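Putative DNA-binding protein (Ralstonia eutropha, PDB 3HWU) is of unknown function but carries a Plants and Prokaryotes Conserved (PCC, DUF296) domain and probably binds DNA. Local coordinates at residues 4-15 against 28-38. Numbering follows the deposited sequence. Where two conformers were deposited one is given.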
# COMPACT_ATOMS: atom_id res chain seq x y z
N LEU A 4 20.55 -12.41 -8.14
CA LEU A 4 19.32 -12.44 -7.35
C LEU A 4 19.16 -13.74 -6.60
O LEU A 4 18.10 -13.96 -6.04
CB LEU A 4 18.10 -12.25 -8.27
CG LEU A 4 17.89 -10.85 -8.83
CD1 LEU A 4 16.61 -10.81 -9.66
CD2 LEU A 4 17.87 -9.82 -7.75
N LYS A 5 20.21 -14.58 -6.55
CA LYS A 5 20.14 -15.83 -5.85
C LYS A 5 19.71 -15.62 -4.42
O LYS A 5 20.30 -14.81 -3.69
CB LYS A 5 21.49 -16.56 -5.88
CG LYS A 5 21.53 -17.74 -4.93
N GLY A 6 18.65 -16.34 -4.05
CA GLY A 6 18.11 -16.29 -2.71
C GLY A 6 17.30 -15.06 -2.33
O GLY A 6 16.98 -14.86 -1.15
N LYS A 7 17.01 -14.20 -3.30
CA LYS A 7 16.36 -12.93 -3.00
C LYS A 7 14.88 -12.93 -3.38
O LYS A 7 14.20 -11.96 -3.09
CB LYS A 7 17.03 -11.75 -3.73
CG LYS A 7 18.53 -11.52 -3.47
CD LYS A 7 18.81 -10.99 -2.11
CE LYS A 7 20.31 -10.69 -1.86
NZ LYS A 7 20.83 -9.45 -2.43
N TYR A 8 14.37 -13.98 -4.02
CA TYR A 8 12.95 -14.03 -4.30
C TYR A 8 12.45 -15.46 -4.39
O TYR A 8 13.24 -16.42 -4.54
CB TYR A 8 12.61 -13.24 -5.57
CG TYR A 8 13.14 -13.80 -6.87
CD1 TYR A 8 14.41 -13.51 -7.28
CD2 TYR A 8 12.33 -14.56 -7.70
CE1 TYR A 8 14.88 -13.99 -8.49
CE2 TYR A 8 12.80 -15.05 -8.91
CZ TYR A 8 14.06 -14.76 -9.29
OH TYR A 8 14.51 -15.24 -10.50
N MSE A 9 11.14 -15.59 -4.32
CA MSE A 9 10.42 -16.85 -4.52
C MSE A 9 9.21 -16.62 -5.40
O MSE A 9 8.59 -15.56 -5.37
CB MSE A 9 10.01 -17.51 -3.19
CG MSE A 9 8.81 -16.95 -2.50
SE MSE A 9 8.49 -17.85 -0.79
CE MSE A 9 6.74 -17.13 -0.66
N LYS A 10 8.87 -17.62 -6.19
CA LYS A 10 7.64 -17.61 -6.98
C LYS A 10 6.44 -17.84 -6.08
O LYS A 10 6.46 -18.76 -5.25
CB LYS A 10 7.71 -18.67 -8.12
CG LYS A 10 6.60 -18.52 -9.19
CD LYS A 10 6.43 -19.69 -10.14
CE LYS A 10 5.08 -19.56 -10.97
NZ LYS A 10 3.70 -19.22 -10.23
N THR A 11 5.42 -17.01 -6.28
CA THR A 11 4.14 -17.15 -5.57
C THR A 11 3.04 -17.42 -6.60
O THR A 11 3.22 -17.20 -7.80
CB THR A 11 3.81 -15.90 -4.77
OG1 THR A 11 3.63 -14.84 -5.71
CG2 THR A 11 4.93 -15.55 -3.78
N PRO A 12 1.85 -17.83 -6.14
CA PRO A 12 0.77 -18.06 -7.11
C PRO A 12 0.45 -16.88 -8.01
O PRO A 12 0.10 -17.05 -9.18
CB PRO A 12 -0.41 -18.49 -6.24
CG PRO A 12 0.25 -19.19 -5.06
CD PRO A 12 1.50 -18.35 -4.79
N THR A 13 0.55 -15.67 -7.46
CA THR A 13 0.20 -14.47 -8.19
C THR A 13 1.39 -13.68 -8.74
O THR A 13 1.19 -12.69 -9.42
CB THR A 13 -0.65 -13.55 -7.30
OG1 THR A 13 0.09 -13.23 -6.13
CG2 THR A 13 -1.99 -14.22 -6.91
N GLY A 14 2.62 -14.12 -8.46
CA GLY A 14 3.77 -13.38 -8.93
C GLY A 14 5.03 -13.81 -8.20
O GLY A 14 5.47 -14.97 -8.37
N TYR A 15 5.64 -12.91 -7.43
CA TYR A 15 6.85 -13.21 -6.68
C TYR A 15 6.79 -12.50 -5.34
O TYR A 15 6.09 -11.49 -5.18
CB TYR A 15 8.10 -12.67 -7.43
CG TYR A 15 8.27 -13.31 -8.77
CD1 TYR A 15 8.84 -14.58 -8.90
CD2 TYR A 15 7.84 -12.68 -9.91
CE1 TYR A 15 8.96 -15.18 -10.16
CE2 TYR A 15 7.97 -13.28 -11.17
CZ TYR A 15 8.50 -14.52 -11.27
OH TYR A 15 8.56 -15.11 -12.52
N ASN A 28 17.27 -3.84 -8.25
CA ASN A 28 16.95 -5.26 -8.08
C ASN A 28 15.59 -5.60 -8.72
O ASN A 28 15.43 -6.70 -9.25
CB ASN A 28 16.99 -5.65 -6.60
CG ASN A 28 18.36 -6.10 -6.15
OD1 ASN A 28 18.66 -7.30 -6.25
ND2 ASN A 28 19.18 -5.21 -5.65
N LEU A 29 14.63 -4.69 -8.68
CA LEU A 29 13.36 -4.90 -9.40
C LEU A 29 13.54 -4.93 -10.92
O LEU A 29 12.92 -5.74 -11.62
CB LEU A 29 12.35 -3.83 -9.00
CG LEU A 29 11.72 -4.07 -7.62
CD1 LEU A 29 11.07 -2.76 -7.11
CD2 LEU A 29 10.70 -5.23 -7.65
N GLU A 30 14.40 -4.05 -11.44
CA GLU A 30 14.79 -4.12 -12.84
C GLU A 30 15.39 -5.46 -13.18
O GLU A 30 15.06 -6.06 -14.23
CB GLU A 30 15.79 -3.02 -13.17
CG GLU A 30 15.21 -1.60 -13.10
CD GLU A 30 16.24 -0.46 -13.12
OE1 GLU A 30 17.45 -0.71 -13.03
OE2 GLU A 30 15.77 0.71 -13.18
N GLN A 31 16.30 -5.95 -12.33
CA GLN A 31 16.90 -7.25 -12.60
C GLN A 31 15.89 -8.41 -12.53
O GLN A 31 15.98 -9.37 -13.31
CB GLN A 31 18.07 -7.49 -11.63
CG GLN A 31 18.91 -8.70 -12.05
CD GLN A 31 19.62 -8.46 -13.34
OE1 GLN A 31 20.13 -7.35 -13.59
NE2 GLN A 31 19.64 -9.47 -14.21
N LEU A 32 14.95 -8.36 -11.58
CA LEU A 32 13.90 -9.37 -11.56
C LEU A 32 13.10 -9.35 -12.88
O LEU A 32 12.76 -10.40 -13.44
CB LEU A 32 12.96 -9.10 -10.37
CG LEU A 32 11.81 -10.10 -10.20
CD1 LEU A 32 12.24 -11.43 -9.69
CD2 LEU A 32 10.74 -9.51 -9.25
N ALA A 33 12.77 -8.15 -13.34
CA ALA A 33 12.02 -8.01 -14.60
C ALA A 33 12.76 -8.67 -15.77
O ALA A 33 12.17 -9.38 -16.60
CB ALA A 33 11.72 -6.51 -14.89
N ARG A 34 14.07 -8.43 -15.83
CA ARG A 34 14.88 -9.02 -16.88
C ARG A 34 15.08 -10.53 -16.71
O ARG A 34 15.00 -11.25 -17.71
CB ARG A 34 16.24 -8.30 -16.98
CG ARG A 34 16.26 -6.90 -17.54
CD ARG A 34 17.72 -6.48 -17.80
NE ARG A 34 18.44 -6.33 -16.53
CZ ARG A 34 18.46 -5.21 -15.83
NH1 ARG A 34 17.88 -4.12 -16.31
NH2 ARG A 34 19.10 -5.16 -14.67
N ASP A 35 15.33 -11.03 -15.49
CA ASP A 35 15.60 -12.45 -15.24
C ASP A 35 14.38 -13.32 -15.39
O ASP A 35 14.45 -14.46 -15.85
CB ASP A 35 16.19 -12.72 -13.84
CG ASP A 35 17.61 -12.25 -13.66
OD1 ASP A 35 18.23 -11.77 -14.64
OD2 ASP A 35 18.09 -12.37 -12.49
N GLU A 36 13.22 -12.78 -15.01
CA GLU A 36 11.99 -13.53 -15.06
C GLU A 36 11.12 -13.07 -16.25
O GLU A 36 9.97 -13.55 -16.38
CB GLU A 36 11.21 -13.39 -13.73
CG GLU A 36 11.86 -14.10 -12.56
CD GLU A 36 11.84 -15.62 -12.63
OE1 GLU A 36 10.89 -16.19 -13.23
OE2 GLU A 36 12.75 -16.26 -12.06
N HIS A 37 11.62 -12.18 -17.10
CA HIS A 37 10.89 -11.73 -18.31
C HIS A 37 9.47 -11.30 -17.94
O HIS A 37 8.49 -11.67 -18.57
CB HIS A 37 10.89 -12.84 -19.38
CG HIS A 37 12.23 -13.51 -19.51
ND1 HIS A 37 12.54 -14.71 -18.89
CD2 HIS A 37 13.37 -13.06 -20.06
CE1 HIS A 37 13.81 -14.99 -19.10
NE2 HIS A 37 14.34 -14.00 -19.82
N ILE A 38 9.35 -10.50 -16.89
CA ILE A 38 8.05 -10.05 -16.42
C ILE A 38 7.38 -9.21 -17.49
O ILE A 38 7.94 -8.17 -17.90
CB ILE A 38 8.20 -9.24 -15.09
CG1 ILE A 38 8.62 -10.20 -13.99
CG2 ILE A 38 6.88 -8.53 -14.75
CD1 ILE A 38 8.89 -9.56 -12.59
O HOH W 1 20.60 -8.95 -5.20
O HOH W 2 17.28 -14.75 -11.08
O HOH W 3 7.38 -13.55 -15.15
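In this antiparallel PCC-domain sheet, the hairpin formed by strands 8-11 and 14-20, at one edge of the sheet within the chain, meets helix 25-35 through Tyr8 and Tyr15, whose hydroxyls converge on Glu36 near the C-terminal end of the helix. Tyr8 OH donates to Glu36 OE2 (2.6 Å), which accepts on its anti lone pair; ring and carboxylate planes stand 77° apart. A weak bond, 2.7 Å from Tyr15 OH to Glu36 OE1, engages the other oxygen. A bend at chi2 (-69°) in Glu36 places its carboxylate between the two hydroxyls. Leu32 makes the apolar counterpart: its CD1 sits 3.5 Å from the Tyr8 ring centroid, only 3° off the normal, a CH-pi contact over the face. On the N-terminal side, Leu4 lays CD1 against the helix, 4.1 Å from Leu32 CB, and also packs on Met17 of strand 14-20. Water 2 donates to both Tyr8 OH and Asp35 OD2, adding a bridge at the ring's edge. Leu32 over its face, and Glu36 and this water near its plane, would be expected to limit how far the Tyr8 ring can tilt or shift. The Tyr8 hydrogen bond, with a weaker one from Tyr15, would be expected to favour the charged form of Glu36, tying the helix's C-terminal end to the hairpin.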